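Long-range contacts in extracellular solute-binding protein family 1 (Alicyclobacillus acidocaldarius subsp. acidocaldarius, PDB 4OVJ), which probably captures an extracellular solute, as other family 1 solute-binding proteins do, and delivers it to a membrane transporter: residues A[137-142]-A[258-263]; A[277-282]-A[356-361]. One frame throughout, in Å; residues are numbered along the deposited sequence.

Contact 1. Residues A[137-142]-A[258-263]. With SO4 (sulfate ion), chain B.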
ATOM      1  N   ASN A 137      -3.101  -1.898   1.431  1.00  8.45           N
ATOM      2  CA  ASN A 137      -3.280  -1.426   0.073  1.00  8.55           C
ATOM      3  C   ASN A 137      -2.425  -2.293  -0.849  1.00  7.80           C
ATOM      4  O   ASN A 137      -1.450  -2.896  -0.423  1.00  8.89           O
ATOM      5  CB  ASN A 137      -2.872   0.035  -0.021  1.00  9.47           C
ATOM      6  CG  ASN A 137      -3.584   0.809  -1.121  1.00 10.54           C
ATOM      7  OD1 ASN A 137      -4.310   0.269  -1.966  1.00 10.70           O
ATOM      8  ND2 ASN A 137      -3.376   2.117  -1.096  1.00 12.23           N
ATOM      9  N   ASN A 138      -2.783  -2.350  -2.118  1.00  7.76           N
ATOM     10  CA  ASN A 138      -1.931  -2.992  -3.103  1.00  8.11           C
ATOM     11  C   ASN A 138      -2.280  -2.501  -4.500  1.00  7.71           C
ATOM     12  O   ASN A 138      -3.306  -1.864  -4.704  1.00  7.48           O
ATOM     13  CB  ASN A 138      -2.045  -4.516  -3.017  1.00  8.99           C
ATOM     14  CG  ASN A 138      -3.457  -5.018  -3.217  1.00 10.45           C
ATOM     15  OD1 ASN A 138      -4.190  -5.234  -2.252  1.00 12.41           O
ATOM     16  ND2 ASN A 138      -3.848  -5.226  -4.478  1.00 10.72           N
ATOM     17  N   TYR A 139      -1.405  -2.791  -5.451  1.00  8.67           N
ATOM     18  CA  TYR A 139      -1.644  -2.424  -6.834  1.00  8.11           C
ATOM     19  C   TYR A 139      -2.770  -3.242  -7.450  1.00  7.68           C
ATOM     20  O   TYR A 139      -2.979  -4.409  -7.110  1.00  8.47           O
ATOM     21  CB  TYR A 139      -0.372  -2.616  -7.656  1.00  9.69           C
ATOM     22  CG  TYR A 139       0.596  -1.459  -7.553  1.00 11.17           C
ATOM     23  CD1 TYR A 139       0.210  -0.181  -7.923  1.00 13.30           C
ATOM     24  CD2 TYR A 139       1.918  -1.654  -7.137  1.00 12.87           C
ATOM     25  CE1 TYR A 139       1.091   0.890  -7.854  1.00 12.58           C
ATOM     26  CE2 TYR A 139       2.803  -0.590  -7.068  1.00 13.81           C
ATOM     27  CZ  TYR A 139       2.379   0.676  -7.432  1.00 12.91           C
ATOM     28  OH  TYR A 139       3.237   1.742  -7.366  1.00 17.65           O
ATOM     29  N   ALA A 140      -3.487  -2.608  -8.363  1.00  8.38           N
ATOM     30  CA  ALA A 140      -4.502  -3.266  -9.173  1.00  7.79           C
ATOM     31  C   ALA A 140      -4.546  -2.571 -10.521  1.00  8.05           C
ATOM     32  O   ALA A 140      -4.127  -1.421 -10.646  1.00  8.89           O
ATOM     33  CB  ALA A 140      -5.855  -3.139  -8.506  1.00  8.70           C
ATOM     34  N   VAL A 141      -5.044  -3.282 -11.517  1.00  8.00           N
ATOM     35  CA  VAL A 141      -5.488  -2.659 -12.753  1.00  7.69           C
ATOM     36  C   VAL A 141      -6.954  -2.317 -12.573  1.00  6.83           C
ATOM     37  O   VAL A 141      -7.772  -3.183 -12.293  1.00  6.94           O
ATOM     38  CB  VAL A 141      -5.299  -3.596 -13.949  1.00  9.02           C
ATOM     39  CG1 VAL A 141      -5.903  -2.983 -15.194  1.00  9.85           C
ATOM     40  CG2 VAL A 141      -3.825  -3.900 -14.156  1.00 10.50           C
ATOM     41  N   ILE A 142      -7.253  -1.029 -12.685  1.00  7.22           N
ATOM     42  CA  ILE A 142      -8.612  -0.511 -12.604  1.00  7.16           C
ATOM     43  C   ILE A 142      -9.014  -0.213 -14.037  1.00  7.62           C
ATOM     44  O   ILE A 142      -8.372   0.586 -14.725  1.00  8.48           O
ATOM     45  CB  ILE A 142      -8.701   0.759 -11.750  1.00  8.83           C
ATOM     46  CG1 ILE A 142      -8.029   0.536 -10.387  1.00  9.78           C
ATOM     47  CG2 ILE A 142     -10.156   1.165 -11.587  1.00  9.95           C
ATOM     48  CD1 ILE A 142      -8.075   1.717  -9.449  1.00 11.75           C
ATOM     49  N   LEU A 258      -3.156   1.342 -13.897  1.00  7.97           N
ATOM     50  CA  LEU A 258      -2.479   0.496 -12.929  1.00  9.02           C
ATOM     51  C   LEU A 258      -2.103   1.405 -11.775  1.00  9.64           C
ATOM     52  O   LEU A 258      -1.260   2.293 -11.935  1.00 11.57           O
ATOM     53  CB  LEU A 258      -1.211  -0.110 -13.545  1.00 10.54           C
ATOM     54  CG  LEU A 258      -0.232  -0.768 -12.565  1.00 14.82           C
ATOM     55  CD1 LEU A 258      -0.902  -1.945 -11.896  1.00 16.19           C
ATOM     56  CD2 LEU A 258       1.046  -1.181 -13.281  1.00 18.28           C
ATOM     57  N   THR A 259      -2.761   1.230 -10.634  1.00  8.26           N
ATOM     58  CA  THR A 259      -2.523   2.114  -9.498  1.00  9.13           C
ATOM     59  C   THR A 259      -2.942   1.414  -8.218  1.00  8.38           C
ATOM     60  O   THR A 259      -3.310   0.236  -8.236  1.00  8.94           O
ATOM     61  CB  THR A 259      -3.286   3.432  -9.657  1.00 11.42           C
ATOM     62  OG1 THR A 259      -2.920   4.335  -8.598  1.00 15.07           O
ATOM     63  CG2 THR A 259      -4.781   3.182  -9.643  1.00 11.30           C
ATOM     64  N   TRP A 260      -2.877   2.128  -7.102  1.00  8.43           N
ATOM     65  CA  TRP A 260      -3.299   1.554  -5.834  1.00  8.88           C
ATOM     66  C   TRP A 260      -4.802   1.313  -5.815  1.00  9.23           C
ATOM     67  O   TRP A 260      -5.595   2.160  -6.257  1.00  9.18           O
ATOM     68  CB  TRP A 260      -2.874   2.443  -4.677  1.00  9.80           C
ATOM     69  CG  TRP A 260      -1.401   2.553  -4.646  1.00 11.46           C
ATOM     70  CD1 TRP A 260      -0.621   3.512  -5.256  1.00 12.80           C
ATOM     71  CD2 TRP A 260      -0.503   1.627  -4.037  1.00 11.49           C
ATOM     72  NE1 TRP A 260       0.717   3.234  -5.040  1.00 13.76           N
ATOM     73  CE2 TRP A 260       0.813   2.091  -4.287  1.00 13.48           C
ATOM     74  CE3 TRP A 260      -0.681   0.455  -3.291  1.00  9.71           C
ATOM     75  CZ2 TRP A 260       1.943   1.418  -3.816  1.00 14.26           C
ATOM     76  CZ3 TRP A 260       0.453  -0.214  -2.819  1.00 11.26           C
ATOM     77  CH2 TRP A 260       1.746   0.272  -3.084  1.00 13.07           C
ATOM     78  N   VAL A 261      -5.194   0.159  -5.293  1.00 10.09           N
ATOM     79  CA  VAL A 261      -6.577  -0.262  -5.377  1.00 11.41           C
ATOM     80  C   VAL A 261      -7.538   0.693  -4.660  1.00 12.66           C
ATOM     81  O   VAL A 261      -8.691   0.816  -5.064  1.00 14.89           O
ATOM     82  CB  VAL A 261      -6.759  -1.726  -4.905  1.00 11.89           C
ATOM     83  CG1 VAL A 261      -6.635  -1.841  -3.393  1.00 11.63           C
ATOM     84  CG2 VAL A 261      -8.089  -2.271  -5.388  1.00 13.71           C
ATOM     85  N   ASN A 262      -7.043   1.395  -3.642  1.00 12.76           N
ATOM     86  CA  ASN A 262      -7.823   2.376  -2.881  1.00 16.62           C
ATOM     87  C   ASN A 262      -8.448   3.452  -3.748  1.00 15.15           C
ATOM     88  O   ASN A 262      -9.484   4.012  -3.393  1.00 18.38           O
ATOM     89  CB  ASN A 262      -6.960   3.041  -1.786  1.00 17.13           C
ATOM     90  CG  ASN A 262      -6.011   4.114  -2.322  1.00 21.02           C
ATOM     91  OD1 ASN A 262      -4.960   3.810  -2.883  1.00 20.56           O
ATOM     92  ND2 ASN A 262      -6.358   5.390  -2.105  1.00 26.33           N
ATOM     93  N   TYR A 263      -7.817   3.738  -4.885  1.00 11.94           N
ATOM     94  CA  TYR A 263      -8.309   4.759  -5.794  1.00 11.43           C
ATOM     95  C   TYR A 263      -9.618   4.399  -6.482  1.00 12.38           C
ATOM     96  O   TYR A 263     -10.246   5.281  -7.070  1.00 12.07           O
ATOM     97  CB  TYR A 263      -7.258   5.112  -6.857  1.00  9.21           C
ATOM     98  CG  TYR A 263      -6.167   6.011  -6.349  1.00 11.04           C
ATOM     99  CD1 TYR A 263      -6.442   7.323  -5.981  1.00 13.81           C
ATOM    100  CD2 TYR A 263      -4.858   5.569  -6.259  1.00 12.72           C
ATOM    101  CE1 TYR A 263      -5.448   8.162  -5.521  1.00 15.97           C
ATOM    102  CE2 TYR A 263      -3.851   6.405  -5.791  1.00 15.31           C
ATOM    103  CZ  TYR A 263      -4.158   7.699  -5.424  1.00 14.99           C
ATOM    104  OH  TYR A 263      -3.181   8.554  -4.976  1.00 21.83           O
TER
HETATM  105  S   SO4 B 501       2.527   5.271  -7.608  0.50 21.07           S
HETATM  106  O1  SO4 B 501       3.496   6.277  -8.086  0.50 18.09           O
HETATM  107  O2  SO4 B 501       2.869   4.806  -6.239  0.50 17.34           O
HETATM  108  O3  SO4 B 501       1.185   5.885  -7.546  0.50 19.69           O
HETATM  109  O4  SO4 B 501       2.511   4.145  -8.564  0.50 16.14           O
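Y139 and W260 both set CG anti to their own carbonyl carbon, beside the backbone N, and this brings their rings face to face. The tyrosine ring lies over the six-membered ring of the indole, with centroids 4.2 Å apart and planes tilted by 26°. The overlap is offset: CE1 and CZ of Y139 sit over the indole near NE1, CE2 and CZ2. Both polar tips grip one sulfate, probably picked up from the crystallisation liquor. Y139 OH donates to sulfate O4 at 2.8 Å, and W260 NE1 donates to O2 at 2.9 Å, nearly straight at 173°. S184 is a third donor. Such proteins usually bind solute in the cleft between two lobes, and the stacked rings with their bound anion are consistent with a place on that cleft, though this is inferred. Behind the rings, strand 128-144 pairs antiparallel with strand 256-260. A140 and T259 form the hydrogen-bonded pair, A140 N to T259 O at 2.9 Å and T259 N to A140 O at 3.0 Å, both nearly along the C=O axes. V261 N then donates to N138 O at 2.8 Å, just where W260-Y263 bends into a type I turn. N137 reaches this turn because its CG is anti to the backbone N (chi1 -153°). Its ND2 meets N262 OD1 at 2.9 Å; the bond lies in the amide plane of N137 but comes in above the carbonyl plane of N262. N137 OD1 accepts only weakly from N262 N. On the face of the sheet that carries A140 and T259, I142 CD1 touches T259 CG2 at 3.6 Å, and A140 CB packs on V261 CG2.

Contact 2. Residues A[277-282]-A[356-361]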
ATOM      1  N   LEU A 277     -11.730  -4.471 -11.387  1.00  8.72           N
ATOM      2  CA  LEU A 277     -10.389  -4.631 -10.871  1.00  8.03           C
ATOM      3  C   LEU A 277      -9.778  -5.964 -11.270  1.00  7.50           C
ATOM      4  O   LEU A 277     -10.427  -7.010 -11.221  1.00  9.22           O
ATOM      5  CB  LEU A 277     -10.416  -4.522  -9.357  1.00  8.56           C
ATOM      6  CG  LEU A 277     -11.077  -3.276  -8.770  1.00 10.35           C
ATOM      7  CD1 LEU A 277     -11.146  -3.348  -7.256  1.00 11.05           C
ATOM      8  CD2 LEU A 277     -10.300  -2.055  -9.193  1.00 11.15           C
ATOM      9  N   ALA A 278      -8.516  -5.907 -11.660  1.00  6.81           N
ATOM     10  CA  ALA A 278      -7.713  -7.096 -11.918  1.00  7.06           C
ATOM     11  C   ALA A 278      -6.419  -6.993 -11.150  1.00  6.86           C
ATOM     12  O   ALA A 278      -5.951  -5.896 -10.846  1.00  6.35           O
ATOM     13  CB  ALA A 278      -7.421  -7.235 -13.390  1.00  7.94           C
ATOM     14  N   LEU A 279      -5.825  -8.139 -10.831  1.00  7.15           N
ATOM     15  CA  LEU A 279      -4.458  -8.112 -10.320  1.00  7.61           C
ATOM     16  C   LEU A 279      -3.520  -7.659 -11.441  1.00  7.42           C
ATOM     17  O   LEU A 279      -3.779  -7.918 -12.620  1.00  7.44           O
ATOM     18  CB  LEU A 279      -4.032  -9.485  -9.801  1.00  8.78           C
ATOM     19  CG  LEU A 279      -4.824  -9.979  -8.595  1.00  9.46           C
ATOM     20  CD1 LEU A 279      -4.393 -11.401  -8.257  1.00 11.08           C
ATOM     21  CD2 LEU A 279      -4.667  -9.052  -7.393  1.00  9.57           C
ATOM     22  N   PRO A 280      -2.415  -6.994 -11.089  1.00  7.20           N
ATOM     23  CA  PRO A 280      -1.525  -6.492 -12.129  1.00  7.63           C
ATOM     24  C   PRO A 280      -0.792  -7.603 -12.888  1.00  6.91           C
ATOM     25  O   PRO A 280      -0.685  -8.739 -12.398  1.00  7.36           O
ATOM     26  CB  PRO A 280      -0.554  -5.569 -11.389  1.00  8.52           C
ATOM     27  CG  PRO A 280      -0.831  -5.720  -9.952  1.00 10.15           C
ATOM     28  CD  PRO A 280      -1.987  -6.637  -9.729  1.00  8.47           C
ATOM     29  N   PRO A 281      -0.324  -7.294 -14.103  1.00  7.98           N
ATOM     30  CA  PRO A 281       0.198  -8.358 -14.948  1.00  7.54           C
ATOM     31  C   PRO A 281       1.446  -9.024 -14.421  1.00  7.78           C
ATOM     32  O   PRO A 281       2.184  -8.438 -13.635  1.00  8.35           O
ATOM     33  CB  PRO A 281       0.500  -7.651 -16.268  1.00  8.52           C
ATOM     34  CG  PRO A 281      -0.394  -6.485 -16.278  1.00  8.87           C
ATOM     35  CD  PRO A 281      -0.440  -6.033 -14.853  1.00  8.31           C
ATOM     36  N   THR A 282       1.650 -10.255 -14.865  1.00  8.44           N
ATOM     37  CA  THR A 282       2.749 -11.074 -14.426  1.00  8.38           C
ATOM     38  C   THR A 282       3.885 -11.133 -15.441  1.00  8.04           C
ATOM     39  O   THR A 282       3.704 -10.823 -16.621  1.00  8.33           O
ATOM     40  CB  THR A 282       2.257 -12.508 -14.149  1.00  9.44           C
ATOM     41  OG1 THR A 282       1.700 -13.071 -15.338  1.00 10.33           O
ATOM     42  CG2 THR A 282       1.217 -12.504 -13.059  1.00 10.53           C
ATOM     43  N   PHE A 356     -12.482  -5.064  -1.737  1.00 11.73           N
ATOM     44  CA  PHE A 356     -12.286  -6.159  -0.779  1.00 12.39           C
ATOM     45  C   PHE A 356     -12.066  -7.474  -1.521  1.00 11.62           C
ATOM     46  O   PHE A 356     -11.201  -8.269  -1.150  1.00 13.96           O
ATOM     47  CB  PHE A 356     -13.485  -6.309   0.165  1.00 12.30           C
ATOM     48  CG  PHE A 356     -13.576  -5.261   1.239  1.00 12.89           C
ATOM     49  CD1 PHE A 356     -12.937  -4.036   1.132  1.00 14.63           C
ATOM     50  CD2 PHE A 356     -14.353  -5.500   2.371  1.00 16.08           C
ATOM     51  CE1 PHE A 356     -13.065  -3.086   2.125  1.00 16.83           C
ATOM     52  CE2 PHE A 356     -14.478  -4.542   3.359  1.00 15.86           C
ATOM     53  CZ  PHE A 356     -13.827  -3.344   3.240  1.00 16.92           C
ATOM     54  N   GLN A 357     -12.846  -7.706  -2.572  1.00 12.45           N
ATOM     55  CA  GLN A 357     -12.697  -8.930  -3.358  1.00 13.16           C
ATOM     56  C   GLN A 357     -11.329  -8.994  -4.023  1.00 10.91           C
ATOM     57  O   GLN A 357     -10.701 -10.040  -4.073  1.00 12.81           O
ATOM     58  CB  GLN A 357     -13.782  -9.030  -4.420  1.00 16.23           C
ATOM     59  CG  GLN A 357     -15.158  -9.329  -3.849  1.00 21.62           C
ATOM     60  CD  GLN A 357     -16.268  -9.213  -4.879  1.00 28.28           C
ATOM     61  OE1 GLN A 357     -16.113  -8.559  -5.915  1.00 29.55           O
ATOM     62  NE2 GLN A 357     -17.402  -9.841  -4.592  1.00 35.61           N
ATOM     63  N   LEU A 358     -10.874  -7.866  -4.554  1.00 10.38           N
ATOM     64  CA  LEU A 358      -9.562  -7.824  -5.194  1.00  9.88           C
ATOM     65  C   LEU A 358      -8.470  -8.113  -4.156  1.00 10.06           C
ATOM     66  O   LEU A 358      -7.556  -8.903  -4.413  1.00  9.80           O
ATOM     67  CB  LEU A 358      -9.343  -6.454  -5.843  1.00 10.63           C
ATOM     68  CG  LEU A 358      -8.107  -6.186  -6.713  1.00 11.68           C
ATOM     69  CD1 LEU A 358      -6.847  -5.978  -5.900  1.00 13.09           C
ATOM     70  CD2 LEU A 358      -7.918  -7.274  -7.758  1.00 13.31           C
ATOM     71  N   VAL A 359      -8.575  -7.499  -2.979  1.00  9.55           N
ATOM     72  CA  VAL A 359      -7.554  -7.718  -1.948  1.00  9.51           C
ATOM     73  C   VAL A 359      -7.536  -9.199  -1.547  1.00  9.44           C
ATOM     74  O   VAL A 359      -6.475  -9.775  -1.379  1.00  9.09           O
ATOM     75  CB  VAL A 359      -7.719  -6.768  -0.749  1.00 11.55           C
ATOM     76  CG1 VAL A 359      -6.757  -7.113   0.379  1.00 12.14           C
ATOM     77  CG2 VAL A 359      -7.438  -5.329  -1.169  1.00 14.09           C
ATOM     78  N   ASN A 360      -8.693  -9.842  -1.452  1.00  9.59           N
ATOM     79  CA  ASN A 360      -8.698 -11.269  -1.159  1.00 11.11           C
ATOM     80  C   ASN A 360      -7.923 -12.091  -2.198  1.00 10.56           C
ATOM     81  O   ASN A 360      -7.213 -13.014  -1.844  1.00 12.09           O
ATOM     82  CB  ASN A 360     -10.127 -11.787  -0.997  1.00 13.07           C
ATOM     83  CG  ASN A 360     -10.790 -11.285   0.281  1.00 15.30           C
ATOM     84  OD1 ASN A 360     -10.130 -10.790   1.203  1.00 16.98           O
ATOM     85  ND2 ASN A 360     -12.108 -11.426   0.352  1.00 20.64           N
ATOM     86  N   GLU A 361      -8.035 -11.739  -3.473  1.00 10.01           N
ATOM     87  CA  GLU A 361      -7.227 -12.382  -4.504  1.00 10.65           C
ATOM     88  C   GLU A 361      -5.747 -12.007  -4.421  1.00  9.18           C
ATOM     89  O   GLU A 361      -4.888 -12.863  -4.616  1.00  9.23           O
ATOM     90  CB  GLU A 361      -7.795 -12.108  -5.888  1.00 13.81           C
ATOM     91  CG  GLU A 361      -9.157 -12.741  -6.062  1.00 17.20           C
ATOM     92  CD  GLU A 361      -9.130 -14.241  -5.799  1.00 23.38           C
ATOM     93  OE1 GLU A 361      -8.259 -14.942  -6.375  1.00 29.51           O
ATOM     94  OE2 GLU A 361      -9.959 -14.719  -4.991  1.00 36.14           O
TER
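L358 lays its isobutyl group between L277 and L279, with CG anti to the backbone N (chi1 -173°) so that the branch leaves helix 350-365 toward the strand end. L277 crosses it at about a right angle. Its CD1 lies 3.9 Å from L358 CB, and L277 CB is as close to L358 CG. Next along the chain, L358 CD2 presses on the backbone, 3.7 Å from A278 C. It also meets L279 tip to tip, L358 CD2 to L279 CD2 at 3.7 Å. The other methyl of L279, CD1, reaches over the last turn of the segment to E361 O at 4.0 Å and touches E361 CB. The carboxylate of E361 leads away and pairs with K364. An alanine at L279 would lack CG and both methyls, and would probably lose the packing on L358 and E361. The contact thus joins helix 350-365 to the end of strand 275-278 and the loop after it, at the part of the mixed sheet where strand 275-278 lies beside strand 128-144. The side chains meet through aliphatic carbons alone, with further contacts on backbone atoms, so the fit of shapes and the burial of L358, rather than polar pairing, hold helix and strand end together.

How the contacts relate
Both segments of contact 1 come before those of contact 2 in the sequence. The centres of the two contacts are about 8 Å apart, and they touch. Both reach one mixed sheet, where strand 128-144 lies next to strands 256-260 and 275-278. V141 N and A278 O, 2.8 Å apart, probably form a hydrogen bond between strands 128-144 and 275-278. Helix 350-365, one side of contact 2, also packs on contact 1 through N138 and V261: N138 ND2 lies 3.4 Å from L358 CD1, and V261 touches L358 too. P280 CD packs on Y139 O. The stacked rings of contact 1 and the leucines of contact 2 thus sit on adjoining strands under one helix.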